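Local coordinates for probable hydrolase (Pseudomonas aeruginosa, PDB 3OM8), which is probably an alpha/beta-hydrolase of the serine type, perhaps one that hydrolyses 3-oxoadipate enol-lactone, at residues His96-Ser101 / Gln254-Ala259; Thr211-Gly216 / Glu228-Ser233. All coordinates share one frame; numbering follows the deposited sequence.

Interaction 1: His96-Ser101 / Gln254-Ala259; sequences HFLGLS and QAFEGA. With EDO (1,2-ethanediol), chain F.
L98 and F256 approach each other from opposite directions, the leucine from strand 95-100 and the phenylalanine from helix 253-264. L98 CD2 comes within 4.1 Å of F256 CE2, while L100 CD1, two residues further along the same side of the strand, lies 4.4 Å from F256 CE1. One ring thus serves both leucines, each methyl arriving obliquely to it. The reach is long, for the nearest alpha carbons, those of L98 and E257, are 11.2 Å apart, and a phenylalanine suits a helix that must bridge such a span. Its CG stands anti to the backbone N (chi1 -176°), which carries the ring away from the helix and out to the leucine methyls. Each leucine also packs on strand 118-124, L98 on V122 and L100 on A124; W43 packs on both L100 and F256.

The strand ends at L100, and S101 follows, its positive phi of 58° marking the sharp turn into helix 102-113. With G99 and G103 this matches the nucleophile elbow of alpha/beta hydrolases, and S101 is probably the nucleophile, its OG weakly hydrogen-bonded to H246 NE2. A 1,2-ethanediol, probably from the crystallisation liquor, places O2 2.8 Å from S101 OG, and it also bonds to L102 N and I36 N. The chemistry is divided accordingly: the leucines and the ring join strand to helix by buried, apolar contact alone, while just beyond the strand S101 presents its hydroxyl to polar partners.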
loop_
_atom_site.group_PDB
_atom_site.type_symbol
_atom_site.label_atom_id
_atom_site.label_comp_id
_atom_site.label_asym_id
_atom_site.label_seq_id
_atom_site.Cartn_x
_atom_site.Cartn_y
_atom_site.Cartn_z
ATOM N N HIS B 96 2.607 19.552 13.593
ATOM C CA HIS B 96 2.501 18.461 12.641
ATOM C C HIS B 96 2.727 19.065 11.267
ATOM O O HIS B 96 2.403 20.223 11.043
ATOM C CB HIS B 96 1.118 17.807 12.693
ATOM C CG HIS B 96 0.830 17.096 13.977
ATOM N ND1 HIS B 96 1.605 16.055 14.437
ATOM C CD2 HIS B 96 -0.160 17.264 14.886
ATOM C CE1 HIS B 96 1.112 15.618 15.584
ATOM N NE2 HIS B 96 0.041 16.332 15.877
ATOM N N PHE B 97 3.264 18.275 10.347
ATOM C CA PHE B 97 3.536 18.755 9.012
ATOM C C PHE B 97 2.955 17.820 7.975
ATOM O O PHE B 97 3.228 16.629 7.996
ATOM C CB PHE B 97 5.048 18.891 8.791
ATOM C CG PHE B 97 5.419 19.564 7.482
ATOM C CD1 PHE B 97 5.640 20.928 7.426
ATOM C CD2 PHE B 97 5.539 18.826 6.312
ATOM C CE1 PHE B 97 5.971 21.539 6.225
ATOM C CE2 PHE B 97 5.872 19.429 5.119
ATOM C CZ PHE B 97 6.087 20.784 5.073
ATOM N N LEU B 98 2.159 18.373 7.062
ATOM C CA LEU B 98 1.697 17.638 5.890
ATOM C C LEU B 98 2.127 18.357 4.607
ATOM O O LEU B 98 1.723 19.498 4.365
ATOM C CB LEU B 98 0.176 17.488 5.915
ATOM C CG LEU B 98 -0.531 17.123 4.609
ATOM C CD1 LEU B 98 0.164 15.985 3.892
ATOM C CD2 LEU B 98 -1.969 16.750 4.907
ATOM N N GLY B 99 2.928 17.685 3.785
ATOM C CA GLY B 99 3.409 18.267 2.542
ATOM C C GLY B 99 3.093 17.365 1.369
ATOM O O GLY B 99 3.311 16.156 1.439
ATOM N N LEU B 100 2.559 17.945 0.300
ATOM C CA LEU B 100 2.269 17.188 -0.909
ATOM C C LEU B 100 3.269 17.529 -2.020
ATOM O O LEU B 100 3.509 18.701 -2.315
ATOM C CB LEU B 100 0.832 17.437 -1.373
ATOM C CG LEU B 100 0.318 16.563 -2.523
ATOM C CD1 LEU B 100 -1.088 16.052 -2.227
ATOM C CD2 LEU B 100 0.333 17.318 -3.822
ATOM N N SER B 101 3.859 16.500 -2.621
ATOM C CA SER B 101 4.866 16.681 -3.661
ATOM C C SER B 101 6.065 17.514 -3.171
ATOM O O SER B 101 6.761 17.099 -2.236
ATOM C CB SER B 101 4.241 17.294 -4.915
ATOM O OG SER B 101 4.932 16.852 -6.063
ATOM N N GLN B 254 -12.136 11.969 0.959
ATOM C CA GLN B 254 -12.538 11.217 2.158
ATOM C C GLN B 254 -11.432 10.261 2.614
ATOM O O GLN B 254 -11.022 10.288 3.775
ATOM C CB GLN B 254 -13.871 10.473 1.978
ATOM C CG GLN B 254 -14.540 10.147 3.317
ATOM C CD GLN B 254 -15.749 9.197 3.221
ATOM O OE1 GLN B 254 -15.620 8.030 2.835
ATOM N NE2 GLN B 254 -16.922 9.696 3.608
ATOM N N ALA B 255 -10.932 9.431 1.702
ATOM C CA ALA B 255 -9.840 8.520 2.043
ATOM C C ALA B 255 -8.611 9.284 2.521
ATOM O O ALA B 255 -7.919 8.852 3.445
ATOM C CB ALA B 255 -9.485 7.631 0.856
ATOM N N PHE B 256 -8.349 10.421 1.886
ATOM C CA PHE B 256 -7.156 11.223 2.166
ATOM C C PHE B 256 -7.244 11.879 3.537
ATOM O O PHE B 256 -6.317 11.793 4.329
ATOM C CB PHE B 256 -6.976 12.296 1.081
ATOM C CG PHE B 256 -5.712 13.110 1.225
ATOM C CD1 PHE B 256 -4.601 12.825 0.451
ATOM C CD2 PHE B 256 -5.641 14.163 2.134
ATOM C CE1 PHE B 256 -3.438 13.580 0.573
ATOM C CE2 PHE B 256 -4.479 14.916 2.266
ATOM C CZ PHE B 256 -3.379 14.626 1.482
ATOM N N GLU B 257 -8.357 12.552 3.805
ATOM C CA GLU B 257 -8.584 13.161 5.110
ATOM C C GLU B 257 -8.653 12.085 6.208
ATOM O O GLU B 257 -8.138 12.266 7.318
ATOM C CB GLU B 257 -9.876 13.979 5.085
ATOM C CG GLU B 257 -9.831 15.160 4.129
ATOM C CD GLU B 257 -11.206 15.737 3.824
ATOM O OE1 GLU B 257 -12.136 15.566 4.638
ATOM O OE2 GLU B 257 -11.360 16.365 2.755
ATOM N N GLY B 258 -9.301 10.965 5.891
ATOM C CA GLY B 258 -9.406 9.867 6.831
ATOM C C GLY B 258 -8.027 9.374 7.217
ATOM O O GLY B 258 -7.712 9.240 8.407
ATOM N N ALA B 259 -7.205 9.122 6.202
ATOM C CA ALA B 259 -5.850 8.628 6.401
ATOM C C ALA B 259 -5.051 9.575 7.272
ATOM O O ALA B 259 -4.375 9.142 8.207
ATOM C CB ALA B 259 -5.156 8.436 5.072
HETATM C C1 EDO F . 8.019 18.185 -7.228
HETATM O O1 EDO F . 7.951 17.338 -8.389
HETATM C C2 EDO F . 7.109 19.404 -7.410
HETATM O O2 EDO F . 5.879 19.374 -6.649
#

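Interaction 2: Thr211-Gly216 / Glu228-Ser233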
loop_
_atom_site.group_PDB
_atom_site.type_symbol
_atom_site.label_atom_id
_atom_site.label_comp_id
_atom_site.label_asym_id
_atom_site.label_seq_id
_atom_site.Cartn_x
_atom_site.Cartn_y
_atom_site.Cartn_z
ATOM N N THR B 211 5.925 8.775 10.684
ATOM C CA THR B 211 5.679 9.177 9.317
ATOM C C THR B 211 4.584 8.370 8.631
ATOM O O THR B 211 4.626 7.147 8.621
ATOM C CB THR B 211 6.963 9.028 8.486
ATOM O OG1 THR B 211 8.020 9.771 9.106
ATOM C CG2 THR B 211 6.736 9.529 7.077
ATOM N N LEU B 212 3.617 9.065 8.042
ATOM C CA LEU B 212 2.659 8.446 7.133
ATOM C C LEU B 212 2.979 8.871 5.699
ATOM O O LEU B 212 3.156 10.056 5.427
ATOM C CB LEU B 212 1.235 8.875 7.474
ATOM C CG LEU B 212 0.172 8.510 6.436
ATOM C CD1 LEU B 212 0.023 6.986 6.341
ATOM C CD2 LEU B 212 -1.176 9.142 6.780
ATOM N N VAL B 213 3.051 7.903 4.791
ATOM C CA VAL B 213 3.263 8.182 3.377
ATOM C C VAL B 213 2.020 7.827 2.564
ATOM O O VAL B 213 1.555 6.686 2.599
ATOM C CB VAL B 213 4.431 7.369 2.811
ATOM C CG1 VAL B 213 4.625 7.689 1.335
ATOM C CG2 VAL B 213 5.695 7.637 3.587
ATOM N N ILE B 214 1.490 8.809 1.839
ATOM C CA ILE B 214 0.379 8.597 0.917
ATOM C C ILE B 214 0.911 8.606 -0.512
ATOM O O ILE B 214 1.666 9.510 -0.889
ATOM C CB ILE B 214 -0.694 9.685 1.090
ATOM C CG1 ILE B 214 -1.179 9.708 2.544
ATOM C CG2 ILE B 214 -1.854 9.459 0.126
ATOM C CD1 ILE B 214 -2.185 10.777 2.845
ATOM N N ALA B 215 0.547 7.597 -1.298
ATOM C CA ALA B 215 1.022 7.495 -2.680
ATOM C C ALA B 215 -0.125 7.240 -3.648
ATOM O O ALA B 215 -1.163 6.712 -3.258
ATOM C CB ALA B 215 2.078 6.411 -2.815
ATOM N N GLY B 216 0.061 7.634 -4.903
ATOM C CA GLY B 216 -0.945 7.439 -5.927
ATOM C C GLY B 216 -0.483 6.337 -6.851
ATOM O O GLY B 216 0.634 6.374 -7.352
ATOM N N GLU B 228 6.836 4.303 -1.728
ATOM C CA GLU B 228 7.082 3.002 -1.094
ATOM C C GLU B 228 8.507 2.966 -0.578
ATOM O O GLU B 228 8.761 2.445 0.502
ATOM C CB GLU B 228 6.855 1.842 -2.061
ATOM C CG GLU B 228 5.434 1.740 -2.566
ATOM C CD GLU B 228 5.287 0.751 -3.706
ATOM O OE1 GLU B 228 4.148 0.567 -4.188
ATOM O OE2 GLU B 228 6.305 0.158 -4.121
ATOM N N LEU B 229 9.432 3.531 -1.352
ATOM C CA LEU B 229 10.832 3.549 -0.954
ATOM C C LEU B 229 11.005 4.372 0.313
ATOM O O LEU B 229 11.813 4.035 1.169
ATOM C CB LEU B 229 11.715 4.116 -2.067
ATOM C CG LEU B 229 13.190 4.301 -1.687
ATOM C CD1 LEU B 229 13.793 2.949 -1.309
ATOM C CD2 LEU B 229 14.008 4.975 -2.809
ATOM N N ILE B 230 10.246 5.459 0.424
ATOM C CA ILE B 230 10.275 6.285 1.623
ATOM C C ILE B 230 9.732 5.535 2.844
ATOM O O ILE B 230 10.388 5.487 3.884
ATOM C CB ILE B 230 9.473 7.578 1.444
ATOM C CG1 ILE B 230 10.170 8.512 0.443
ATOM C CG2 ILE B 230 9.309 8.277 2.782
ATOM C CD1 ILE B 230 9.355 9.726 0.080
ATOM N N ALA B 231 8.531 4.968 2.717
ATOM C CA ALA B 231 7.916 4.218 3.809
ATOM C C ALA B 231 8.845 3.098 4.254
ATOM O O ALA B 231 9.066 2.909 5.445
ATOM C CB ALA B 231 6.542 3.654 3.397
ATOM N N ALA B 232 9.402 2.377 3.284
ATOM C CA ALA B 232 10.295 1.252 3.554
ATOM C C ALA B 232 11.595 1.668 4.239
ATOM O O ALA B 232 12.287 0.840 4.831
ATOM C CB ALA B 232 10.605 0.511 2.265
ATOM N N SER B 233 11.920 2.949 4.172
ATOM C CA SER B 233 13.221 3.418 4.635
ATOM C C SER B 233 13.165 4.034 6.028
ATOM O O SER B 233 14.159 4.047 6.746
ATOM C CB SER B 233 13.812 4.431 3.642
ATOM O OG SER B 233 14.083 3.831 2.386
#
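This is a small, buried, apolar contact between a central-sheet strand and the helix that follows it, within a beta-alpha-beta unit of the alpha/beta-hydrolase fold. Strand 211-216 leads into helix 224-233, and the chain then returns to the sheet as strand 238-242, parallel to the first and next to it. Such a crossover lays its helix over one face of the sheet, and V213 is the strand residue that meets it. The nearest alpha carbons, those of V213 and A231, are 6.1 Å apart, a close approach made possible by the small alanine.

V213 does its touching with one branch. CG1 takes the position anti to the backbone N (chi1 -180°), leaving CG2 beside that N and directed at the helix. There V213 CG2 lies 3.8 Å from I230 CG2, the two side chains crossing obliquely, and 4.1 Å from A231 CB. It also comes within 4.0 Å of A231 N, so the methyl rests against the helix backbone itself. Beta-branched valine fits both needs, since it is at home in an extended strand and gives a compact, rigid surface. On the helix, isoleucine supplies a bulky buried partner; L239 of the neighbouring strand packs on both V213 and A231, and L123 and L204 touch I230.

L212 and I214 project from the other face of the strand, toward helix 253-264, so this strand is packed on both faces. Near the close of the helix segment S233 turns its hydroxyl back to the preceding turn: S233 OG donates to L229 O at 2.6 Å, with a C=O...OG angle of 159° and the donor tilted 21° from the carbonyl plane.

In the fold
Following the chain from the N terminus, strand 95-100 comes after four earlier strands and finds its partner in helix 253-264, near the C terminus; interaction 1 therefore closes a loop with 152 residues between its segments. Inside that loop lies interaction 2, a local closure spanning just 11 residues between strand 211-216 and helix 224-233, so the two contacts nest and do not cross. Both involve a strand of the one central sheet, and their centres lie about 12 Å apart. They meet directly where I214, on the strand of interaction 2, packs against F256 of interaction 1. Interaction 1 joins the middle of the sheet to the C-terminal helix; interaction 2 fastens the crossover helix near the sheet's edge.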